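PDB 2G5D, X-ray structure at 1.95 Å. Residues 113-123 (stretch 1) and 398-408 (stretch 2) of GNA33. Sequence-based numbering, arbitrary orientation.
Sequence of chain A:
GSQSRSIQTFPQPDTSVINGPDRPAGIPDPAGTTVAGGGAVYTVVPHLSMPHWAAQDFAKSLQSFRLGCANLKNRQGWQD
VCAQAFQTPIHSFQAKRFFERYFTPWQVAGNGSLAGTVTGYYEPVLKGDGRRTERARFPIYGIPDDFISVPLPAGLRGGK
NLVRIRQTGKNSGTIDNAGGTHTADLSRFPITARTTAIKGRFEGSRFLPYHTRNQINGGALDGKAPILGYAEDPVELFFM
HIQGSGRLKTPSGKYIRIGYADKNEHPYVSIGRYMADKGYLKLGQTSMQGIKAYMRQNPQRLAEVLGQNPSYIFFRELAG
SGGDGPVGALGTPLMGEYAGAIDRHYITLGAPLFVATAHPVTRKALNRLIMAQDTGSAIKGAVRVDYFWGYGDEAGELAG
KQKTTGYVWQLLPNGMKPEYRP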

# COMPACT_ATOMS: atom_id res chain seq x y z
N SER A 113 10.41 -12.73 19.63
CA SER A 113 11.52 -12.17 18.88
C SER A 113 11.33 -10.69 18.54
O SER A 113 10.29 -10.28 18.01
CB SER A 113 11.79 -12.98 17.60
OG SER A 113 12.89 -12.45 16.88
N LEU A 114 12.34 -9.90 18.89
CA LEU A 114 12.41 -8.50 18.49
C LEU A 114 12.66 -8.36 16.98
O LEU A 114 12.34 -7.34 16.37
CB LEU A 114 13.50 -7.77 19.29
CG LEU A 114 13.17 -7.48 20.77
CD1 LEU A 114 14.35 -6.86 21.48
CD2 LEU A 114 11.93 -6.59 20.91
N ALA A 115 13.22 -9.41 16.37
CA ALA A 115 13.63 -9.35 14.97
C ALA A 115 12.47 -9.69 14.05
O ALA A 115 11.76 -10.68 14.28
CB ALA A 115 14.81 -10.29 14.73
N GLY A 116 12.31 -8.88 13.01
CA GLY A 116 11.24 -9.08 12.03
C GLY A 116 11.68 -8.73 10.63
O GLY A 116 12.88 -8.58 10.35
N THR A 117 10.71 -8.60 9.73
CA THR A 117 11.01 -8.47 8.31
C THR A 117 10.62 -7.10 7.77
O THR A 117 9.52 -6.62 8.00
CB THR A 117 10.38 -9.63 7.48
OG1 THR A 117 10.93 -10.89 7.91
CG2 THR A 117 10.66 -9.45 5.97
N VAL A 118 11.58 -6.48 7.09
CA VAL A 118 11.37 -5.24 6.35
C VAL A 118 11.52 -5.51 4.86
O VAL A 118 12.55 -6.02 4.39
CB VAL A 118 12.30 -4.09 6.83
CG1 VAL A 118 11.96 -2.76 6.09
CG2 VAL A 118 12.16 -3.88 8.34
N THR A 119 10.47 -5.17 4.13
CA THR A 119 10.48 -5.15 2.66
C THR A 119 10.21 -3.72 2.19
O THR A 119 10.02 -2.80 3.01
CB THR A 119 9.47 -6.14 2.06
OG1 THR A 119 8.20 -5.95 2.69
CG2 THR A 119 9.92 -7.57 2.26
N GLY A 120 10.20 -3.53 0.87
CA GLY A 120 10.03 -2.19 0.31
C GLY A 120 9.02 -2.12 -0.81
O GLY A 120 8.88 -3.04 -1.60
N TYR A 121 8.29 -1.01 -0.88
CA TYR A 121 7.40 -0.78 -2.00
C TYR A 121 7.52 0.64 -2.48
O TYR A 121 8.16 1.46 -1.82
CB TYR A 121 5.94 -1.15 -1.68
CG TYR A 121 5.17 -0.30 -0.69
CD1 TYR A 121 4.03 0.41 -1.08
CD2 TYR A 121 5.55 -0.25 0.67
CE1 TYR A 121 3.30 1.15 -0.16
CE2 TYR A 121 4.82 0.48 1.59
CZ TYR A 121 3.71 1.19 1.18
OH TYR A 121 3.01 1.91 2.11
N TYR A 122 6.91 0.92 -3.63
CA TYR A 122 7.07 2.22 -4.29
C TYR A 122 5.94 2.54 -5.27
O TYR A 122 5.11 1.69 -5.58
CB TYR A 122 8.44 2.28 -5.00
CG TYR A 122 8.48 1.67 -6.38
CD1 TYR A 122 8.65 2.47 -7.52
CD2 TYR A 122 8.36 0.29 -6.56
CE1 TYR A 122 8.68 1.90 -8.78
CE2 TYR A 122 8.40 -0.27 -7.80
CZ TYR A 122 8.56 0.53 -8.91
OH TYR A 122 8.61 -0.06 -10.14
N GLU A 123 5.94 3.79 -5.73
CA GLU A 123 5.00 4.26 -6.73
C GLU A 123 5.68 4.32 -8.10
O GLU A 123 6.55 5.16 -8.34
CB GLU A 123 4.42 5.62 -6.34
CG GLU A 123 3.36 6.12 -7.35
CD GLU A 123 2.86 7.52 -7.06
OE1 GLU A 123 3.45 8.22 -6.21
OE2 GLU A 123 1.89 7.94 -7.71
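Stretch 2, residues 398-408: LAGKQKTTGYV

Stretch 2 begins as the last turn of a helix, from Leu398 to about Lys401, then passes through Gln402 into an extended strand that reaches Val408 and continues beyond it. This strand runs antiparallel to the strand of stretch 1 that ends at Glu123. The two are markedly twisted: their N-to-C directions make an angle of 122°, and their axes approach to 4.4 Å. Gly116 lies across from Gly406, Thr117 from Thr405 and Val118 from Thr404, with CA-CA separations of 5.2, 5.0 and 5.2 Å.

Backbone hydrogen bonds hold this register. Gly116 N donates to Gly406 O (2.8 Å), and Gly406 N returns a bond to Gly116 O (2.9 Å). Two residues along, Val118 N donates to Thr404 O (2.8 Å) and Thr404 N to Val118 O (2.9 Å); these last two are nearly straight. Between the two rings lies the non-hydrogen-bonded pair Thr117-Thr405, where CA-H groups face the carbonyls instead: Thr405 CA is 3.2 Å from Gly116 O, and Thr117 CA is 3.6 Å from Thr404 O. Farther along, Thr119 CA makes a similar contact with Gln402 O at 3.4 Å.

Side chains alternate between the faces of the sheet. Thr117 and Thr405 share one face; their beta-branched side chains suit extended backbone. Val118 and Thr404, both buried, share the other, with Val118 CB 3.5 Å from Thr404 OG1, a hydroxyl satisfied by a hydrogen bond elsewhere in the structure. Val118 CG2 also lies 3.9 Å from Gly406 CA. Glycine suits that position, because a CB there would come within 2.5 Å of Val118 CG2.

Apolar contacts close both ends. Toward the start of stretch 1, the Tyr407 ring comes back against the chain, placing CD2 3.8 Å from Leu114 CB and CE2 3.9 Å from Ala115 CB. At the helical end, Ala399 points toward stretch 1, and its CB is 3.9 Å from Tyr122 CD2. The backbones come nearest, CA to CA, at Gly120, whose CA lies 4.1 Å from Ala399 CA; a CB on Gly120 would be only 3.0 Å from Ala399 CA, so the missing side chain lets the helix end pack directly on the strand. Gln402 also turns inward here, its CB 3.6 Å from Gly120 N.

Beyond the last direct strand bonds, water 1 joins the two stretches, accepting from Val408 N (2.8 Å) and donating to Leu114 O (2.6 Å). Altogether the contact buries 615 Å², summed over both stretches.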

# COMPACT_ATOMS: atom_id res chain seq x y z
N LEU A 398 15.43 0.57 -5.06
CA LEU A 398 15.47 0.39 -3.60
C LEU A 398 14.45 -0.61 -3.08
O LEU A 398 14.80 -1.50 -2.31
CB LEU A 398 15.30 1.73 -2.88
CG LEU A 398 16.47 2.70 -3.08
CD1 LEU A 398 16.05 4.13 -2.78
CD2 LEU A 398 17.65 2.29 -2.23
N ALA A 399 13.21 -0.47 -3.54
CA ALA A 399 12.12 -1.30 -3.07
C ALA A 399 12.36 -2.79 -3.28
O ALA A 399 12.31 -3.57 -2.32
CB ALA A 399 10.80 -0.84 -3.70
N GLY A 400 12.64 -3.18 -4.53
CA GLY A 400 12.87 -4.58 -4.90
C GLY A 400 14.08 -5.24 -4.24
O GLY A 400 14.12 -6.46 -4.08
N LYS A 401 15.05 -4.42 -3.85
CA LYS A 401 16.27 -4.89 -3.19
C LYS A 401 16.12 -5.04 -1.67
O LYS A 401 17.00 -5.59 -0.99
CB LYS A 401 17.44 -3.95 -3.53
CG LYS A 401 17.93 -4.09 -4.98
CD LYS A 401 19.38 -3.65 -5.15
CE LYS A 401 19.69 -3.41 -6.62
NZ LYS A 401 21.15 -3.27 -6.89
N GLN A 402 14.98 -4.57 -1.15
CA GLN A 402 14.70 -4.61 0.28
C GLN A 402 14.08 -5.92 0.76
O GLN A 402 12.90 -6.22 0.48
CB GLN A 402 13.80 -3.44 0.65
CG GLN A 402 13.62 -3.32 2.13
CD GLN A 402 13.86 -1.93 2.60
OE1 GLN A 402 13.13 -1.01 2.24
NE2 GLN A 402 14.89 -1.77 3.42
N LYS A 403 14.89 -6.70 1.47
CA LYS A 403 14.46 -7.90 2.20
C LYS A 403 15.40 -8.15 3.39
O LYS A 403 16.35 -8.93 3.29
CB LYS A 403 14.35 -9.13 1.29
CG LYS A 403 15.07 -9.02 -0.07
CD LYS A 403 16.50 -9.56 -0.07
CE LYS A 403 17.18 -9.23 -1.40
NZ LYS A 403 18.53 -9.85 -1.54
N THR A 404 15.11 -7.47 4.50
CA THR A 404 16.05 -7.28 5.62
C THR A 404 15.43 -7.57 7.00
O THR A 404 14.22 -7.41 7.21
CB THR A 404 16.60 -5.81 5.68
OG1 THR A 404 15.52 -4.86 5.78
CG2 THR A 404 17.43 -5.48 4.47
N THR A 405 16.29 -7.97 7.94
CA THR A 405 15.91 -8.00 9.34
C THR A 405 15.68 -6.57 9.83
O THR A 405 16.39 -5.65 9.43
CB THR A 405 17.01 -8.68 10.20
OG1 THR A 405 17.19 -10.02 9.74
CG2 THR A 405 16.62 -8.70 11.67
N GLY A 406 14.68 -6.39 10.69
CA GLY A 406 14.45 -5.10 11.28
C GLY A 406 13.83 -5.19 12.65
O GLY A 406 13.25 -6.22 13.02
N TYR A 407 13.95 -4.09 13.39
CA TYR A 407 13.42 -3.96 14.74
C TYR A 407 12.48 -2.79 14.73
O TYR A 407 12.74 -1.81 14.03
CB TYR A 407 14.55 -3.69 15.72
CG TYR A 407 15.54 -4.82 15.72
CD1 TYR A 407 16.73 -4.72 15.01
CD2 TYR A 407 15.26 -6.00 16.38
CE1 TYR A 407 17.63 -5.78 14.97
CE2 TYR A 407 16.15 -7.06 16.37
CZ TYR A 407 17.33 -6.95 15.66
OH TYR A 407 18.22 -8.01 15.65
N VAL A 408 11.40 -2.88 15.48
CA VAL A 408 10.43 -1.80 15.44
C VAL A 408 10.01 -1.31 16.81
O VAL A 408 9.93 -2.07 17.78
CB VAL A 408 9.21 -2.12 14.51
CG1 VAL A 408 9.67 -2.64 13.13
CG2 VAL A 408 8.23 -3.05 15.16
O HOH W 1 11.42 -5.07 17.25